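Local coordinates for protein-glutamate methylesterase/protein-glutamine glutaminase (Thermotoga maritima, PDB 3SFT) that probably demethylates methylglutamate residues of chemoreceptors and deamidates certain receptor glutamines, represented here by the catalytic domain of CheB, at residues E60-E65 with P74-I79; K8-G13 with K31-P36. All blocks are in the same frame, centred on the assembly; numbering follows the deposited sequence.

Contact 1 (E60-E65 with P74-I79); sequences ELTVKE and PGFVYI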
loop_
_atom_site.group_PDB
_atom_site.type_symbol
_atom_site.label_atom_id
_atom_site.label_comp_id
_atom_site.label_asym_id
_atom_site.label_seq_id
_atom_site.Cartn_x
_atom_site.Cartn_y
_atom_site.Cartn_z
ATOM N N GLU A 60 -15.664 6.768 1.892
ATOM C CA GLU A 60 -16.823 5.885 1.955
ATOM C C GLU A 60 -16.360 4.520 2.453
ATOM O O GLU A 60 -17.113 3.802 3.109
ATOM C CB GLU A 60 -17.503 5.764 0.589
ATOM C CG GLU A 60 -18.369 6.964 0.235
ATOM C CD GLU A 60 -19.434 7.244 1.292
ATOM O OE1 GLU A 60 -20.373 6.427 1.433
ATOM O OE2 GLU A 60 -19.327 8.279 1.990
ATOM N N LEU A 61 -15.111 4.177 2.138
ATOM C CA LEU A 61 -14.514 2.918 2.578
ATOM C C LEU A 61 -14.220 3.039 4.070
ATOM O O LEU A 61 -14.027 4.139 4.582
ATOM C CB LEU A 61 -13.197 2.653 1.830
ATOM C CG LEU A 61 -13.240 2.317 0.336
ATOM C CD1 LEU A 61 -11.847 2.414 -0.261
ATOM C CD2 LEU A 61 -13.819 0.918 0.127
ATOM N N THR A 62 -14.191 1.911 4.768
ATOM C CA THR A 62 -13.897 1.927 6.194
ATOM C C THR A 62 -12.386 1.859 6.388
ATOM O O THR A 62 -11.748 0.868 6.027
ATOM C CB THR A 62 -14.573 0.750 6.925
ATOM O OG1 THR A 62 -15.991 0.824 6.730
ATOM C CG2 THR A 62 -14.269 0.803 8.422
ATOM N N VAL A 63 -11.818 2.931 6.936
ATOM C CA VAL A 63 -10.381 3.005 7.164
ATOM C C VAL A 63 -10.051 2.764 8.627
ATOM O O VAL A 63 -10.557 3.454 9.514
ATOM C CB VAL A 63 -9.803 4.369 6.730
ATOM C CG1 VAL A 63 -8.287 4.357 6.846
ATOM C CG2 VAL A 63 -10.233 4.701 5.301
ATOM N N LYS A 64 -9.171 1.801 8.870
ATOM C CA LYS A 64 -8.776 1.460 10.225
ATOM C C LYS A 64 -7.350 0.953 10.232
ATOM O O LYS A 64 -6.759 0.710 9.182
ATOM C CB LYS A 64 -9.699 0.370 10.791
ATOM C CG LYS A 64 -9.602 -0.977 10.059
ATOM C CD LYS A 64 -10.622 -1.993 10.572
ATOM C CE LYS A 64 -10.334 -2.415 11.996
ATOM N NZ LYS A 64 -9.024 -3.107 12.099
ATOM N N GLU A 65 -6.816 0.776 11.431
ATOM C CA GLU A 65 -5.473 0.272 11.617
ATOM C C GLU A 65 -5.545 -1.253 11.473
ATOM O O GLU A 65 -6.515 -1.873 11.913
ATOM C CB GLU A 65 -4.994 0.659 13.017
ATOM C CG GLU A 65 -3.489 0.756 13.174
ATOM C CD GLU A 65 -3.073 1.607 14.368
ATOM O OE1 GLU A 65 -2.163 2.448 14.204
ATOM O OE2 GLU A 65 -3.654 1.438 15.465
ATOM N N PRO A 74 -12.465 -6.862 1.554
ATOM C CA PRO A 74 -12.730 -5.762 0.620
ATOM C C PRO A 74 -13.642 -4.741 1.310
ATOM O O PRO A 74 -14.371 -5.078 2.245
ATOM C CB PRO A 74 -13.433 -6.463 -0.549
ATOM C CG PRO A 74 -14.095 -7.647 0.096
ATOM C CD PRO A 74 -13.025 -8.130 1.045
ATOM N N GLY A 75 -13.582 -3.493 0.859
ATOM C CA GLY A 75 -14.382 -2.445 1.467
ATOM C C GLY A 75 -13.657 -1.779 2.628
ATOM O O GLY A 75 -14.189 -0.871 3.254
ATOM N N PHE A 76 -12.445 -2.244 2.922
ATOM C CA PHE A 76 -11.634 -1.695 4.005
ATOM C C PHE A 76 -10.273 -1.208 3.509
ATOM O O PHE A 76 -9.746 -1.696 2.506
ATOM C CB PHE A 76 -11.378 -2.752 5.082
ATOM C CG PHE A 76 -12.590 -3.129 5.882
ATOM C CD1 PHE A 76 -12.837 -2.526 7.113
ATOM C CD2 PHE A 76 -13.471 -4.109 5.426
ATOM C CE1 PHE A 76 -13.942 -2.893 7.885
ATOM C CE2 PHE A 76 -14.583 -4.487 6.188
ATOM C CZ PHE A 76 -14.817 -3.877 7.420
ATOM N N VAL A 77 -9.714 -0.243 4.236
ATOM C CA VAL A 77 -8.402 0.313 3.956
ATOM C C VAL A 77 -7.671 0.164 5.289
ATOM O O VAL A 77 -8.090 0.723 6.306
ATOM C CB VAL A 77 -8.489 1.799 3.528
ATOM C CG1 VAL A 77 -7.090 2.368 3.275
ATOM C CG2 VAL A 77 -9.330 1.925 2.265
ATOM N N TYR A 78 -6.634 -0.668 5.297
ATOM C CA TYR A 78 -5.874 -0.933 6.513
ATOM C C TYR A 78 -4.543 -0.184 6.582
ATOM O O TYR A 78 -3.716 -0.298 5.681
ATOM C CB TYR A 78 -5.615 -2.433 6.646
ATOM C CG TYR A 78 -6.851 -3.302 6.540
ATOM C CD1 TYR A 78 -7.622 -3.593 7.667
ATOM C CD2 TYR A 78 -7.237 -3.851 5.316
ATOM C CE1 TYR A 78 -8.748 -4.407 7.577
ATOM C CE2 TYR A 78 -8.360 -4.668 5.215
ATOM C CZ TYR A 78 -9.109 -4.942 6.349
ATOM O OH TYR A 78 -10.215 -5.747 6.260
ATOM N N ILE A 79 -4.347 0.572 7.659
ATOM C CA ILE A 79 -3.116 1.328 7.867
ATOM C C ILE A 79 -2.199 0.481 8.752
ATOM O O ILE A 79 -2.612 0.032 9.825
ATOM C CB ILE A 79 -3.386 2.677 8.594
ATOM C CG1 ILE A 79 -4.446 3.503 7.854
ATOM C CG2 ILE A 79 -2.101 3.452 8.758
ATOM C CD1 ILE A 79 -4.176 3.725 6.371
#

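Contact 2 (K8-G13 with K31-P36); sequences KIVVIG and KNFPAP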
loop_
_atom_site.group_PDB
_atom_site.type_symbol
_atom_site.label_atom_id
_atom_site.label_comp_id
_atom_site.label_asym_id
_atom_site.label_seq_id
_atom_site.Cartn_x
_atom_site.Cartn_y
_atom_site.Cartn_z
ATOM N N LYS A 8 -8.362 -9.333 -6.126
ATOM C CA LYS A 8 -7.088 -8.639 -6.124
ATOM C C LYS A 8 -6.832 -7.944 -4.793
ATOM O O LYS A 8 -7.649 -8.016 -3.873
ATOM C CB LYS A 8 -7.070 -7.613 -7.258
ATOM C CG LYS A 8 -7.403 -8.216 -8.610
ATOM C CD LYS A 8 -7.163 -7.247 -9.745
ATOM C CE LYS A 8 -7.460 -7.914 -11.082
ATOM N NZ LYS A 8 -7.067 -7.064 -12.240
ATOM N N ILE A 9 -5.672 -7.304 -4.691
ATOM C CA ILE A 9 -5.294 -6.557 -3.500
ATOM C C ILE A 9 -4.459 -5.350 -3.917
ATOM O O ILE A 9 -3.728 -5.392 -4.908
ATOM C CB ILE A 9 -4.487 -7.421 -2.495
ATOM C CG1 ILE A 9 -4.404 -6.703 -1.143
ATOM C CG2 ILE A 9 -3.088 -7.728 -3.042
ATOM C CD1 ILE A 9 -3.659 -7.479 -0.083
ATOM N N VAL A 10 -4.623 -4.257 -3.188
ATOM C CA VAL A 10 -3.873 -3.047 -3.460
ATOM C C VAL A 10 -3.009 -2.749 -2.240
ATOM O O VAL A 10 -3.504 -2.663 -1.121
ATOM C CB VAL A 10 -4.808 -1.850 -3.743
ATOM C CG1 VAL A 10 -3.984 -0.600 -4.049
ATOM C CG2 VAL A 10 -5.738 -2.172 -4.908
ATOM N N VAL A 11 -1.704 -2.674 -2.454
ATOM C CA VAL A 11 -0.771 -2.377 -1.384
ATOM C C VAL A 11 -0.114 -1.052 -1.752
ATOM O O VAL A 11 0.492 -0.923 -2.817
ATOM C CB VAL A 11 0.293 -3.483 -1.234
ATOM C CG1 VAL A 11 1.277 -3.122 -0.132
ATOM C CG2 VAL A 11 -0.377 -4.821 -0.931
ATOM N N ILE A 12 -0.289 -0.065 -0.880
ATOM C CA ILE A 12 0.244 1.274 -1.083
ATOM C C ILE A 12 1.366 1.574 -0.108
ATOM O O ILE A 12 1.245 1.308 1.090
ATOM C CB ILE A 12 -0.848 2.347 -0.861
ATOM C CG1 ILE A 12 -2.088 2.031 -1.706
ATOM C CG2 ILE A 12 -0.293 3.730 -1.183
ATOM C CD1 ILE A 12 -3.169 3.108 -1.665
ATOM N N GLY A 13 2.449 2.137 -0.636
ATOM C CA GLY A 13 3.594 2.504 0.178
ATOM C C GLY A 13 3.803 4.000 0.058
ATOM O O GLY A 13 3.798 4.545 -1.045
ATOM N N LYS A 31 -17.546 2.828 -1.895
ATOM C CA LYS A 31 -17.724 1.987 -0.719
ATOM C C LYS A 31 -17.649 0.503 -1.086
ATOM O O LYS A 31 -17.156 -0.310 -0.304
ATOM C CB LYS A 31 -19.072 2.298 -0.059
ATOM C CG LYS A 31 -19.365 1.501 1.199
ATOM C CD LYS A 31 -20.727 1.854 1.772
ATOM C CE LYS A 31 -21.014 1.045 3.031
ATOM N NZ LYS A 31 -22.369 1.333 3.586
ATOM N N ASN A 32 -18.106 0.165 -2.288
ATOM C CA ASN A 32 -18.096 -1.221 -2.757
ATOM C C ASN A 32 -16.837 -1.650 -3.531
ATOM O O ASN A 32 -16.888 -2.609 -4.307
ATOM C CB ASN A 32 -19.351 -1.504 -3.598
ATOM C CG ASN A 32 -19.359 -0.748 -4.923
ATOM O OD1 ASN A 32 -18.461 0.050 -5.211
ATOM N ND2 ASN A 32 -20.377 -1.006 -5.739
ATOM N N PHE A 33 -15.727 -0.928 -3.353
ATOM C CA PHE A 33 -14.468 -1.268 -4.022
ATOM C C PHE A 33 -14.190 -2.728 -3.650
ATOM O O PHE A 33 -14.010 -3.051 -2.479
ATOM C CB PHE A 33 -13.341 -0.354 -3.530
ATOM C CG PHE A 33 -12.084 -0.447 -4.346
ATOM C CD1 PHE A 33 -12.039 0.066 -5.635
ATOM C CD2 PHE A 33 -10.947 -1.049 -3.823
ATOM C CE1 PHE A 33 -10.880 -0.018 -6.396
ATOM C CE2 PHE A 33 -9.782 -1.137 -4.574
ATOM C CZ PHE A 33 -9.748 -0.621 -5.865
ATOM N N PRO A 34 -14.170 -3.625 -4.650
ATOM C CA PRO A 34 -13.950 -5.075 -4.545
ATOM C C PRO A 34 -12.613 -5.633 -4.051
ATOM O O PRO A 34 -12.492 -6.845 -3.849
ATOM C CB PRO A 34 -14.260 -5.558 -5.958
ATOM C CG PRO A 34 -13.736 -4.444 -6.794
ATOM C CD PRO A 34 -14.259 -3.220 -6.066
ATOM N N ALA A 35 -11.612 -4.781 -3.864
ATOM C CA ALA A 35 -10.319 -5.268 -3.398
ATOM C C ALA A 35 -9.898 -4.600 -2.108
ATOM O O ALA A 35 -10.060 -3.395 -1.949
ATOM C CB ALA A 35 -9.252 -5.045 -4.467
ATOM N N PRO A 36 -9.392 -5.382 -1.144
ATOM C CA PRO A 36 -8.959 -4.771 0.116
ATOM C C PRO A 36 -7.740 -3.891 -0.168
ATOM O O PRO A 36 -6.983 -4.161 -1.103
ATOM C CB PRO A 36 -8.596 -5.980 0.976
ATOM C CG PRO A 36 -8.220 -7.028 -0.031
ATOM C CD PRO A 36 -9.246 -6.846 -1.103
HETATM O O HOH W 1 -10.614 -7.802 -6.222
#

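Contact 1 (E60-E65 with P74-I79)
The ring of F76 meets T62 and K64 obliquely: T62 CB lies 3.7 Å from F76 CD1, T62 CG2 stands by F76 CE1, and K64 CD comes to within 4.1 Å of CD1 of the same ring. Y78 lies beside K64, both side chains pointing the same way, and its ring packs edge-to-face with F97. With K64 CG between its own N and carbonyl carbon (chi1 65°), CG comes near Y78 CD1. Further bends bring K64 NZ to E65 O at 2.8 Å and into salt bridges with E67 and E70. On the other face L61, V63, V77 and I79 form an aliphatic patch, with E65 at its end bonded to T48. There L61 CD1 touches V77 CG2 at 3.6 Å, the side chains crossing at about a right angle, while V63 lies alongside V77 and meets I79; helix 48-58 packs on V63 and I79. Between the faces the backbones pair: T62 bonds to G75 and V77, which flank F76, and K64 N to V77 O (3.0 Å) and K64 O to I79 N (2.9 Å), about Y78. Such staggered bonding is characteristic of parallel strands, here the edge pair of the modified doubly wound α/β fold of the CheB catalytic domain.

Contact 2 (K8-G13 with K31-P36)
I9 holds CG1 anti to its backbone N (chi1 -167°), and from there CG1 meets P36 twice, at the carbonyl O (3.6 Å) and at ring atom CG (4.0 Å), the two side chains crossing at about a right angle. F33 likewise has CG anti to its N (chi1 -169°), and V10 CG2 comes to the ring edge, near its plane, 4.2 Å from F33 CE2. V10 is thus approached from the loop by an aromatic edge, while its amide serves the backbone. That amide gives the one direct hydrogen bond of the contact, V10 N to P36 O at 3.2 Å, nearly straight at N-H (168°) and directed close to the line of the carbonyl bond. V10 also bonds through its backbone to V38, so the P36 bond continues the pairing of strand 9-14 with strand 37-41 back into the loop that precedes it. Two residues earlier, K8 O has A35 CB and P36 CD against it, each at 3.4 Å. At the outer end K8 N donates to a water at 2.7 Å, which reaches P34 O only weakly, and K8 NZ turns to L192 O. The nitrogen of P36 carries no hydrogen and cannot donate to K8 O as an ordinary strand amide might; direct hydrogen bonding between the segments comes from V10 N alone, beside apolar packing and a weakly linked water.

Overall arrangement
Both contacts build the same parallel sheet, at different depths. Contact 1 joins the outermost strand, 62-65, to its neighbour 76-79 and is only partly buried, with T62, K64 and two aromatic rings on one face and mainly aliphatic side chains, plus E65, on the other. Contact 2 is buried further inside, where central strand 9-14 meets the loop entering strand 37-41; that strand lies between 9-14 and 76-79. Four regular backbone bonds hold the first; one, with apolar contacts and a water, holds the second. The two touch through the loop: L61 CD2 packs on F33 CB (3.9 Å), and P74 CB rests against P34 O. The 31-36 loop thereby links the sheet's edge to its centre.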